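Side-chain contacts in oligopeptide-binding protein AppA (Bacillus subtilis, PDB 1XOC), which binds oligopeptides as a component of an oligopeptide permease that can substitute for the Opp system in sporulation and genetic competence: residues N36-T41 against Y107-S112; D205-G210 against N512-W517; S295-V300 against G305-I310. All coordinates share one frame; numbering follows the deposited sequence. Where two conformers were deposited one is given.

Contacts 1 and 3 are largely buried and apolar, with no hydrogen bond passing between their segments, whereas contact 2 is partly buried and polar, built from a salt bridge and ordered water. Contact 1 sets the loop after strand 23-28 against residues 107-112, on helix 100-108 and the 3-10 segment after it. Contact 2 joins the turn between strands 198-203 and 216-221 to the loop ahead of strand 517-518. Contact 3 packs helix 293-300 on the chain that follows it, at strand 306-307. None shares an element with another: contacts 1 and 3 lie on opposite sides of the chain's centre, about 36 Å apart between centres, and contact 2 lies farthest from that centre.

Contact 1: N36-T41 against Y107-S112; sequences NSLYST and YSVPLS
The two methyls of Leu38 divide the work of this contact, one going to Val109 and the other to Pro110. CD1 lies 3.7 Å from Val109 CB and almost as near to CG1 of the same valine, so that it rests on the branch point of that side chain. Leu38 CD2 meets CG and CD of Pro110 equally, 4.0 Å from Pro110 CG, the two side chains crossing at about a right angle. CG of Leu38 stands beside the backbone N (chi1 -57°) with the chain extended beyond it, and this puts CD1 on Val109 and CD2 on Pro110. Tyr39 reaches the same valine from another direction: its OH is 3.8 Å from Val109 CG1, a van der Waals approach made by the far end of a side chain whose CB does not point at residues 107-112.

The tight part is therefore the cluster of Leu38, Tyr39 and Val109, all three buried. Pro110 marks the looser border: it is partly exposed, as are Ser108, Leu111 and Ser112 next to it, although Tyr123 touches both Leu38 and Pro110. The loop that carries Leu38 is held by its own bonds. Asn36 OD1 accepts from Leu38 N at 3.1 Å, with an N-H...O angle of 155° and the donor tilted 25° from the carbonyl plane, while Asn36 O receives both Tyr39 N and Ser40 N. The Leu38 carbonyl is bound in turn by the hydroxyl of Tyr115. Farther along the loop, Thr41 makes backbone hydrogen bonds to the bound peptide. An Asx turn at Asn36 thus shapes a peptide-contacting loop of this family 5 solute-binding protein, and its leucine packs against the 3-10 segment 109-111, which follows helix 100-108.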
loop_
_atom_site.group_PDB
_atom_site.type_symbol
_atom_site.label_atom_id
_atom_site.label_comp_id
_atom_site.label_asym_id
_atom_site.label_seq_id
_atom_site.Cartn_x
_atom_site.Cartn_y
_atom_site.Cartn_z
ATOM N N ASN A 36 -9.380 -3.644 9.796
ATOM C CA ASN A 36 -8.712 -3.354 11.051
ATOM C C ASN A 36 -7.273 -2.933 10.769
ATOM O O ASN A 36 -6.464 -3.707 10.328
ATOM C CB ASN A 36 -8.722 -4.574 11.975
ATOM C CG ASN A 36 -8.287 -4.250 13.389
ATOM O OD1 ASN A 36 -7.412 -3.383 13.594
ATOM N ND2 ASN A 36 -8.888 -4.927 14.387
ATOM N N SER A 37 -6.968 -1.651 10.961
ATOM C CA SER A 37 -5.681 -1.132 10.563
ATOM C C SER A 37 -4.486 -1.767 11.296
ATOM O O SER A 37 -3.349 -1.683 10.818
ATOM C CB SER A 37 -5.670 0.372 10.722
ATOM O OG SER A 37 -5.671 0.702 12.077
ATOM N N LEU A 38 -4.733 -2.404 12.440
ATOM C CA LEU A 38 -3.654 -3.062 13.178
ATOM C C LEU A 38 -3.191 -4.366 12.500
ATOM O O LEU A 38 -2.121 -4.884 12.827
ATOM C CB LEU A 38 -4.053 -3.318 14.629
ATOM C CG LEU A 38 -4.478 -2.094 15.453
ATOM C CD1 LEU A 38 -5.026 -2.525 16.815
ATOM C CD2 LEU A 38 -3.282 -1.182 15.561
ATOM N N TYR A 39 -3.975 -4.922 11.565
ATOM C CA TYR A 39 -3.670 -6.175 10.941
ATOM C C TYR A 39 -3.581 -6.153 9.424
ATOM O O TYR A 39 -2.856 -6.957 8.850
ATOM C CB TYR A 39 -4.709 -7.221 11.389
ATOM C CG TYR A 39 -4.652 -7.410 12.892
ATOM C CD1 TYR A 39 -5.591 -6.838 13.737
ATOM C CD2 TYR A 39 -3.608 -8.107 13.474
ATOM C CE1 TYR A 39 -5.481 -6.991 15.124
ATOM C CE2 TYR A 39 -3.499 -8.265 14.833
ATOM C CZ TYR A 39 -4.434 -7.694 15.668
ATOM O OH TYR A 39 -4.284 -7.880 17.047
ATOM N N SER A 40 -4.348 -5.313 8.765
ATOM C CA SER A 40 -4.335 -5.287 7.330
ATOM C C SER A 40 -3.010 -4.804 6.763
ATOM O O SER A 40 -2.344 -3.947 7.359
ATOM C CB SER A 40 -5.480 -4.467 6.774
ATOM O OG SER A 40 -5.384 -3.125 7.190
ATOM N N THR A 41 -2.655 -5.346 5.598
ATOM C CA THR A 41 -1.435 -4.913 4.905
ATOM C C THR A 41 -1.700 -4.431 3.475
ATOM O O THR A 41 -0.748 -4.052 2.785
ATOM C CB THR A 41 -0.311 -5.966 4.921
ATOM O OG1 THR A 41 -0.781 -7.160 4.271
ATOM C CG2 THR A 41 0.123 -6.332 6.349
ATOM N N TYR A 107 -4.320 1.934 20.445
ATOM C CA TYR A 107 -2.879 2.059 20.269
ATOM C C TYR A 107 -2.065 1.191 21.227
ATOM O O TYR A 107 -0.871 0.943 20.966
ATOM C CB TYR A 107 -2.455 3.502 20.478
ATOM C CG TYR A 107 -2.685 4.443 19.320
ATOM C CD1 TYR A 107 -3.935 5.009 19.082
ATOM C CD2 TYR A 107 -1.656 4.741 18.437
ATOM C CE1 TYR A 107 -4.136 5.898 17.999
ATOM C CE2 TYR A 107 -1.852 5.657 17.377
ATOM C CZ TYR A 107 -3.086 6.206 17.164
ATOM O OH TYR A 107 -3.243 7.046 16.096
ATOM N N SER A 108 -2.692 0.682 22.296
ATOM C CA SER A 108 -2.031 -0.230 23.228
ATOM C C SER A 108 -1.919 -1.659 22.686
ATOM O O SER A 108 -1.036 -2.410 23.106
ATOM C CB SER A 108 -2.769 -0.261 24.571
ATOM O OG SER A 108 -2.590 0.998 25.217
ATOM N N VAL A 109 -2.796 -2.010 21.752
ATOM C CA VAL A 109 -2.832 -3.409 21.225
ATOM C C VAL A 109 -1.468 -3.802 20.625
ATOM O O VAL A 109 -0.919 -4.827 20.988
ATOM C CB VAL A 109 -3.966 -3.609 20.219
ATOM C CG1 VAL A 109 -3.788 -4.930 19.439
ATOM C CG2 VAL A 109 -5.316 -3.636 20.974
ATOM N N PRO A 110 -0.913 -2.995 19.698
ATOM C CA PRO A 110 0.408 -3.387 19.130
ATOM C C PRO A 110 1.600 -3.299 20.098
ATOM O O PRO A 110 2.705 -3.703 19.748
ATOM C CB PRO A 110 0.603 -2.431 17.962
ATOM C CG PRO A 110 -0.325 -1.310 18.210
ATOM C CD PRO A 110 -1.454 -1.780 19.056
ATOM N N LEU A 111 1.383 -2.780 21.304
ATOM C CA LEU A 111 2.430 -2.766 22.337
ATOM C C LEU A 111 2.431 -4.027 23.197
ATOM O O LEU A 111 3.361 -4.245 23.988
ATOM C CB LEU A 111 2.269 -1.526 23.225
ATOM C CG LEU A 111 2.816 -0.177 22.736
ATOM C CD1 LEU A 111 2.766 0.012 21.261
ATOM C CD2 LEU A 111 2.174 0.952 23.497
ATOM N N SER A 112 1.402 -4.865 23.031
ATOM C CA SER A 112 1.292 -6.117 23.781
ATOM C C SER A 112 2.255 -7.174 23.277
ATOM O O SER A 112 2.481 -7.288 22.077
ATOM C CB SER A 112 -0.125 -6.670 23.627
ATOM O OG SER A 112 -0.251 -7.975 24.191
#

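Contact 2: D205-G210 against N512-W517; sequences DDYFEG and NIEKWW. With ZN (zinc ion), chain D.
Lys515 NZ reaches across to Glu209 OE1 at 3.0 Å, a salt bridge with a hydrogen bond, and also donates to water 2, which in turn donates to Gly210 O. The ammonium group thus holds the turn at Glu209 and Gly210, once directly and once through water. It meets Glu209 OE1 on the anti side, 18° out of the carboxylate plane, and the two side chains cross at about a right angle. A bend at chi2 of Lys515 (-56°), followed by an extended chain, brings NZ to this position.

Water 1 ties the acidic groups together: it donates to Glu514 OE2 at 2.6 Å and, weakly, to Glu209 OE1; it also bonds Tyr207 OH at 2.5 Å, a short separation. Tyr207 OH and Glu514 OE2 are 4.1 Å apart, too far for a direct hydrogen bond, and the water bridges them. The Tyr207 ring and the Glu514 carboxylate stand nearly perpendicular, 82° apart, and both side chains touch Pro187. With 4.8 Å between Glu209 OE1 and Glu514 OE2, the two carboxylates would be expected to raise each other's pKa, which Lys515 at Glu209, and more weakly Lys58 at Glu514, probably offset. With an alanine in place of Glu209, the Lys515 ammonium loses its carboxylate mate, and water 1 is likely to be held less firmly, one weak acceptor fewer.

At the far end of the turn segment, Asp205 OD2 binds a zinc ion at 2.0 Å, while Asp205 OD1 forms a salt bridge with Arg211. Tyr207 to Gly210 make a type I beta turn in the connection between antiparallel strands 198-203 and 216-221, and this turn is clasped to the 3-10 turn at residues 513-515, just ahead of the C-terminal strand 517-518.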
loop_
_atom_site.group_PDB
_atom_site.type_symbol
_atom_site.label_atom_id
_atom_site.label_comp_id
_atom_site.label_asym_id
_atom_site.label_seq_id
_atom_site.Cartn_x
_atom_site.Cartn_y
_atom_site.Cartn_z
ATOM N N ASP A 205 -25.776 8.407 9.223
ATOM C CA ASP A 205 -26.564 9.612 9.473
ATOM C C ASP A 205 -26.029 10.450 10.646
ATOM O O ASP A 205 -26.352 11.654 10.766
ATOM C CB ASP A 205 -28.017 9.209 9.769
ATOM C CG ASP A 205 -28.711 8.509 8.595
ATOM O OD1 ASP A 205 -28.355 8.735 7.460
ATOM O OD2 ASP A 205 -29.681 7.774 8.806
ATOM N N ASP A 206 -25.277 9.820 11.539
ATOM C CA ASP A 206 -24.755 10.508 12.741
ATOM C C ASP A 206 -23.266 10.803 12.648
ATOM O O ASP A 206 -22.624 11.016 13.669
ATOM C CB ASP A 206 -25.040 9.658 13.989
ATOM C CG ASP A 206 -25.164 10.484 15.273
ATOM O OD1 ASP A 206 -25.272 11.730 15.224
ATOM O OD2 ASP A 206 -25.170 9.856 16.348
ATOM N N TYR A 207 -22.706 10.817 11.447
ATOM C CA TYR A 207 -21.286 11.061 11.306
ATOM C C TYR A 207 -20.938 12.440 11.852
ATOM O O TYR A 207 -21.643 13.429 11.605
ATOM C CB TYR A 207 -20.859 10.976 9.844
ATOM C CG TYR A 207 -19.355 11.166 9.665
ATOM C CD1 TYR A 207 -18.461 10.384 10.355
ATOM C CD2 TYR A 207 -18.849 12.138 8.787
ATOM C CE1 TYR A 207 -17.084 10.535 10.181
ATOM C CE2 TYR A 207 -17.498 12.306 8.620
ATOM C CZ TYR A 207 -16.619 11.539 9.334
ATOM O OH TYR A 207 -15.246 11.694 9.146
ATOM N N PHE A 208 -19.809 12.505 12.563
ATOM C CA PHE A 208 -19.458 13.737 13.285
ATOM C C PHE A 208 -19.250 14.995 12.449
ATOM O O PHE A 208 -19.412 16.097 12.977
ATOM C CB PHE A 208 -18.319 13.485 14.296
ATOM C CG PHE A 208 -16.938 13.473 13.717
ATOM C CD1 PHE A 208 -16.149 14.627 13.781
ATOM C CD2 PHE A 208 -16.391 12.327 13.208
ATOM C CE1 PHE A 208 -14.850 14.638 13.292
ATOM C CE2 PHE A 208 -15.091 12.313 12.715
ATOM C CZ PHE A 208 -14.320 13.492 12.761
ATOM N N GLU A 209 -18.916 14.859 11.165
ATOM C CA GLU A 209 -18.766 16.017 10.283
ATOM C C GLU A 209 -20.004 16.249 9.428
ATOM O O GLU A 209 -20.019 17.141 8.583
ATOM C CB GLU A 209 -17.562 15.851 9.383
ATOM C CG GLU A 209 -16.270 15.645 10.111
ATOM C CD GLU A 209 -15.078 15.699 9.206
ATOM O OE1 GLU A 209 -15.254 15.648 7.952
ATOM O OE2 GLU A 209 -13.961 15.816 9.750
ATOM N N GLY A 210 -21.055 15.483 9.675
ATOM C CA GLY A 210 -22.282 15.536 8.897
ATOM C C GLY A 210 -22.389 14.299 8.024
ATOM O O GLY A 210 -21.398 13.762 7.530
ATOM N N ASN A 512 -12.157 11.370 1.108
ATOM C CA ASN A 512 -13.256 12.309 1.407
ATOM C C ASN A 512 -14.530 12.055 0.590
ATOM O O ASN A 512 -15.297 12.974 0.275
ATOM C CB ASN A 512 -12.787 13.749 1.328
ATOM C CG ASN A 512 -12.237 14.244 2.642
ATOM O OD1 ASN A 512 -11.973 13.459 3.575
ATOM N ND2 ASN A 512 -12.026 15.543 2.726
ATOM N N ILE A 513 -14.766 10.780 0.312
ATOM C CA ILE A 513 -15.978 10.308 -0.385
ATOM C C ILE A 513 -17.267 10.798 0.292
ATOM O O ILE A 513 -18.277 11.027 -0.394
ATOM C CB ILE A 513 -15.945 8.758 -0.604
ATOM C CG1 ILE A 513 -17.169 8.322 -1.427
ATOM C CG2 ILE A 513 -15.782 7.983 0.706
ATOM C CD1 ILE A 513 -17.010 6.950 -2.026
ATOM N N GLU A 514 -17.209 11.023 1.604
ATOM C CA GLU A 514 -18.359 11.617 2.322
ATOM C C GLU A 514 -18.718 13.027 1.876
ATOM O O GLU A 514 -19.801 13.523 2.207
ATOM C CB GLU A 514 -18.116 11.578 3.833
ATOM C CG GLU A 514 -16.866 12.285 4.306
ATOM C CD GLU A 514 -15.569 11.430 4.312
ATOM O OE1 GLU A 514 -15.401 10.416 3.568
ATOM O OE2 GLU A 514 -14.691 11.798 5.106
ATOM N N LYS A 515 -17.819 13.687 1.135
ATOM C CA LYS A 515 -18.055 15.025 0.665
ATOM C C LYS A 515 -18.436 15.090 -0.811
ATOM O O LYS A 515 -18.714 16.163 -1.332
ATOM C CB LYS A 515 -16.791 15.882 0.824
ATOM C CG LYS A 515 -16.104 15.878 2.186
ATOM C CD LYS A 515 -16.993 16.275 3.309
ATOM C CE LYS A 515 -16.266 16.091 4.636
ATOM N NZ LYS A 515 -17.158 16.353 5.798
ATOM N N TRP A 516 -18.423 13.965 -1.506
ATOM C CA TRP A 516 -18.771 13.936 -2.913
ATOM C C TRP A 516 -20.291 13.895 -3.051
ATOM O O TRP A 516 -20.986 13.346 -2.201
ATOM C CB TRP A 516 -18.230 12.681 -3.602
ATOM C CG TRP A 516 -16.757 12.412 -3.472
ATOM C CD1 TRP A 516 -15.811 13.192 -2.865
ATOM C CD2 TRP A 516 -16.070 11.239 -3.934
ATOM N NE1 TRP A 516 -14.574 12.581 -2.951
ATOM C CE2 TRP A 516 -14.715 11.371 -3.581
ATOM C CE3 TRP A 516 -16.475 10.076 -4.593
ATOM C CZ2 TRP A 516 -13.758 10.395 -3.901
ATOM C CZ3 TRP A 516 -15.534 9.109 -4.895
ATOM C CH2 TRP A 516 -14.197 9.264 -4.547
ATOM N N TRP A 517 -20.800 14.470 -4.118
ATOM C CA TRP A 517 -22.232 14.470 -4.357
ATOM C C TRP A 517 -22.517 14.445 -5.843
ATOM O O TRP A 517 -21.677 14.789 -6.672
ATOM C CB TRP A 517 -22.906 15.660 -3.676
ATOM C CG TRP A 517 -22.335 17.029 -3.979
ATOM C CD1 TRP A 517 -21.195 17.590 -3.447
ATOM C CD2 TRP A 517 -22.904 18.002 -4.805
ATOM N NE1 TRP A 517 -21.017 18.842 -3.921
ATOM C CE2 TRP A 517 -22.058 19.137 -4.758
ATOM C CE3 TRP A 517 -24.040 18.035 -5.600
ATOM C CZ2 TRP A 517 -22.316 20.285 -5.476
ATOM C CZ3 TRP A 517 -24.313 19.177 -6.310
ATOM C CH2 TRP A 517 -23.450 20.303 -6.247
HETATM ZN ZN ZN D . -30.992 7.516 7.296
HETATM O O HOH W 1 -14.381 13.181 7.335
HETATM O O HOH W 2 -19.350 14.536 5.811
HETATM O O HOH W 3 -31.226 5.823 7.129
#

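Contact 3: S295-V300 against G305-I310; sequences SIVSQV and GEVAYI. With ZN (zinc ion), chain I.
Helix 293-300 and the chain that returns beside it come closest at Val297 and Gly305, whose CA atoms are 6.6 Å apart, with Gly305 in an extended conformation of positive phi (136°). Val297 supplies the helix side of the contact. Its CG1 presses on the Gly305 carbonyl, 3.3 Å from Gly305 O and 3.9 Å from Gly305 C, a close approach of a methyl to a peptide group. Its other methyl turns to Val307: Val297 CG2 is 3.9 Å from Val307 CG2, and the two side chains cross obliquely. Having CG1 opposite the backbone N (chi1 172°) sets the two methyls of Val297 astride, one over the peptide and one against the neighbouring valine.

A side chain at Gly305 would fit poorly. At this phi and psi a CB would collide with Asp304 O, which by itself explains the glycine; its direction would be toward Val297.

The arrangement is a helix followed, after a short loop, by a short strand that pairs with strand 483-496 of the large mixed sheet: strand 306-307, only loosely hydrogen-bonded, runs antiparallel to it, through backbone hydrogen bonds between Glu306 and Tyr488. Val297 touches Tyr487 of that same strand, so Val297 lies on the face of the helix turned to the sheet. Another side of the helix is covered by helix 371-385, against which Ile296 and Val300 pack. Val307 also rests on Arg293 and Glu294 at the start of its own partner helix.

The CB of Glu306 points away from the helix, and its bent side chain (chi2 -58°) holds a zinc ion with both carboxylate oxygens, unequally: Glu306 OE2 lies at 2.1 Å from the metal and Glu306 OE1 at 2.5 Å. Asp304, just before Gly305, forms a separate zinc site with His492.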
loop_
_atom_site.group_PDB
_atom_site.type_symbol
_atom_site.label_atom_id
_atom_site.label_comp_id
_atom_site.label_asym_id
_atom_site.label_seq_id
_atom_site.Cartn_x
_atom_site.Cartn_y
_atom_site.Cartn_z
ATOM N N SER A 295 10.813 -0.807 -22.912
ATOM C CA SER A 295 9.911 -1.544 -23.788
ATOM C C SER A 295 8.678 -2.044 -23.029
ATOM O O SER A 295 7.574 -2.054 -23.563
ATOM C CB SER A 295 10.656 -2.707 -24.440
ATOM O OG SER A 295 9.773 -3.526 -25.190
ATOM N N ILE A 296 8.867 -2.472 -21.782
ATOM C CA ILE A 296 7.735 -2.878 -20.936
ATOM C C ILE A 296 6.716 -1.746 -20.830
ATOM O O ILE A 296 5.528 -1.946 -21.075
ATOM C CB ILE A 296 8.203 -3.354 -19.530
ATOM C CG1 ILE A 296 8.784 -4.768 -19.661
ATOM C CG2 ILE A 296 7.051 -3.288 -18.505
ATOM C CD1 ILE A 296 9.506 -5.265 -18.445
ATOM N N VAL A 297 7.176 -0.562 -20.473
ATOM C CA VAL A 297 6.306 0.602 -20.375
ATOM C C VAL A 297 5.651 0.933 -21.724
ATOM O O VAL A 297 4.455 1.209 -21.779
ATOM C CB VAL A 297 7.075 1.804 -19.805
ATOM C CG1 VAL A 297 6.254 3.103 -19.879
ATOM C CG2 VAL A 297 7.461 1.523 -18.358
ATOM N N SER A 298 6.423 0.905 -22.811
ATOM C CA SER A 298 5.878 1.197 -24.142
ATOM C C SER A 298 4.830 0.183 -24.563
ATOM O O SER A 298 3.788 0.533 -25.116
ATOM C CB SER A 298 6.986 1.186 -25.180
ATOM O OG SER A 298 7.876 2.225 -24.900
ATOM N N GLN A 299 5.117 -1.078 -24.282
ATOM C CA GLN A 299 4.347 -2.210 -24.762
ATOM C C GLN A 299 3.111 -2.345 -23.894
ATOM O O GLN A 299 1.993 -2.186 -24.376
ATOM C CB GLN A 299 5.245 -3.463 -24.688
ATOM C CG GLN A 299 4.757 -4.740 -25.329
ATOM C CD GLN A 299 5.819 -5.847 -25.270
ATOM O OE1 GLN A 299 7.002 -5.600 -24.973
ATOM N NE2 GLN A 299 5.403 -7.062 -25.552
ATOM N N VAL A 300 3.314 -2.537 -22.601
ATOM C CA VAL A 300 2.249 -2.894 -21.700
ATOM C C VAL A 300 1.395 -1.706 -21.211
ATOM O O VAL A 300 0.196 -1.875 -20.966
ATOM C CB VAL A 300 2.799 -3.686 -20.508
ATOM C CG1 VAL A 300 1.690 -4.183 -19.675
ATOM C CG2 VAL A 300 3.643 -4.868 -21.002
ATOM N N GLY A 305 3.304 6.190 -18.142
ATOM C CA GLY A 305 4.045 5.811 -16.955
ATOM C C GLY A 305 5.529 5.963 -17.258
ATOM O O GLY A 305 5.936 5.985 -18.394
ATOM N N GLU A 306 6.342 6.080 -16.216
ATOM C CA GLU A 306 7.778 6.231 -16.369
ATOM C C GLU A 306 8.520 5.112 -15.637
ATOM O O GLU A 306 8.104 4.684 -14.564
ATOM C CB GLU A 306 8.217 7.547 -15.740
ATOM C CG GLU A 306 7.668 8.764 -16.425
ATOM C CD GLU A 306 8.035 8.851 -17.883
ATOM O OE1 GLU A 306 9.220 8.575 -18.258
ATOM O OE2 GLU A 306 7.139 9.261 -18.667
ATOM N N VAL A 307 9.651 4.685 -16.203
ATOM C CA VAL A 307 10.464 3.679 -15.555
ATOM C C VAL A 307 10.963 4.231 -14.218
ATOM O O VAL A 307 11.361 5.395 -14.138
ATOM C CB VAL A 307 11.662 3.247 -16.453
ATOM C CG1 VAL A 307 12.602 2.301 -15.722
ATOM C CG2 VAL A 307 11.168 2.576 -17.714
ATOM N N ALA A 308 10.985 3.369 -13.210
ATOM C CA ALA A 308 11.392 3.693 -11.840
ATOM C C ALA A 308 12.815 3.190 -11.564
ATOM O O ALA A 308 13.147 2.051 -11.884
ATOM C CB ALA A 308 10.457 3.066 -10.851
ATOM N N TYR A 309 13.652 4.051 -10.968
ATOM C CA TYR A 309 14.990 3.659 -10.548
ATOM C C TYR A 309 15.240 3.836 -9.046
ATOM O O TYR A 309 16.307 3.436 -8.555
ATOM C CB TYR A 309 16.017 4.493 -11.294
ATOM C CG TYR A 309 15.867 4.415 -12.773
ATOM C CD1 TYR A 309 16.348 3.314 -13.469
ATOM C CD2 TYR A 309 15.219 5.407 -13.486
ATOM C CE1 TYR A 309 16.217 3.207 -14.841
ATOM C CE2 TYR A 309 15.074 5.304 -14.885
ATOM C CZ TYR A 309 15.583 4.190 -15.550
ATOM O OH TYR A 309 15.456 4.058 -16.922
ATOM N N ILE A 310 14.273 4.443 -8.346
ATOM C CA ILE A 310 14.377 4.809 -6.935
ATOM C C ILE A 310 13.149 4.285 -6.174
ATOM O O ILE A 310 12.030 4.366 -6.686
ATOM C CB ILE A 310 14.486 6.355 -6.846
ATOM C CG1 ILE A 310 15.760 6.796 -7.549
ATOM C CG2 ILE A 310 14.450 6.892 -5.426
ATOM C CD1 ILE A 310 15.794 8.244 -7.824
HETATM ZN ZN ZN I . 8.101 8.952 -20.458
#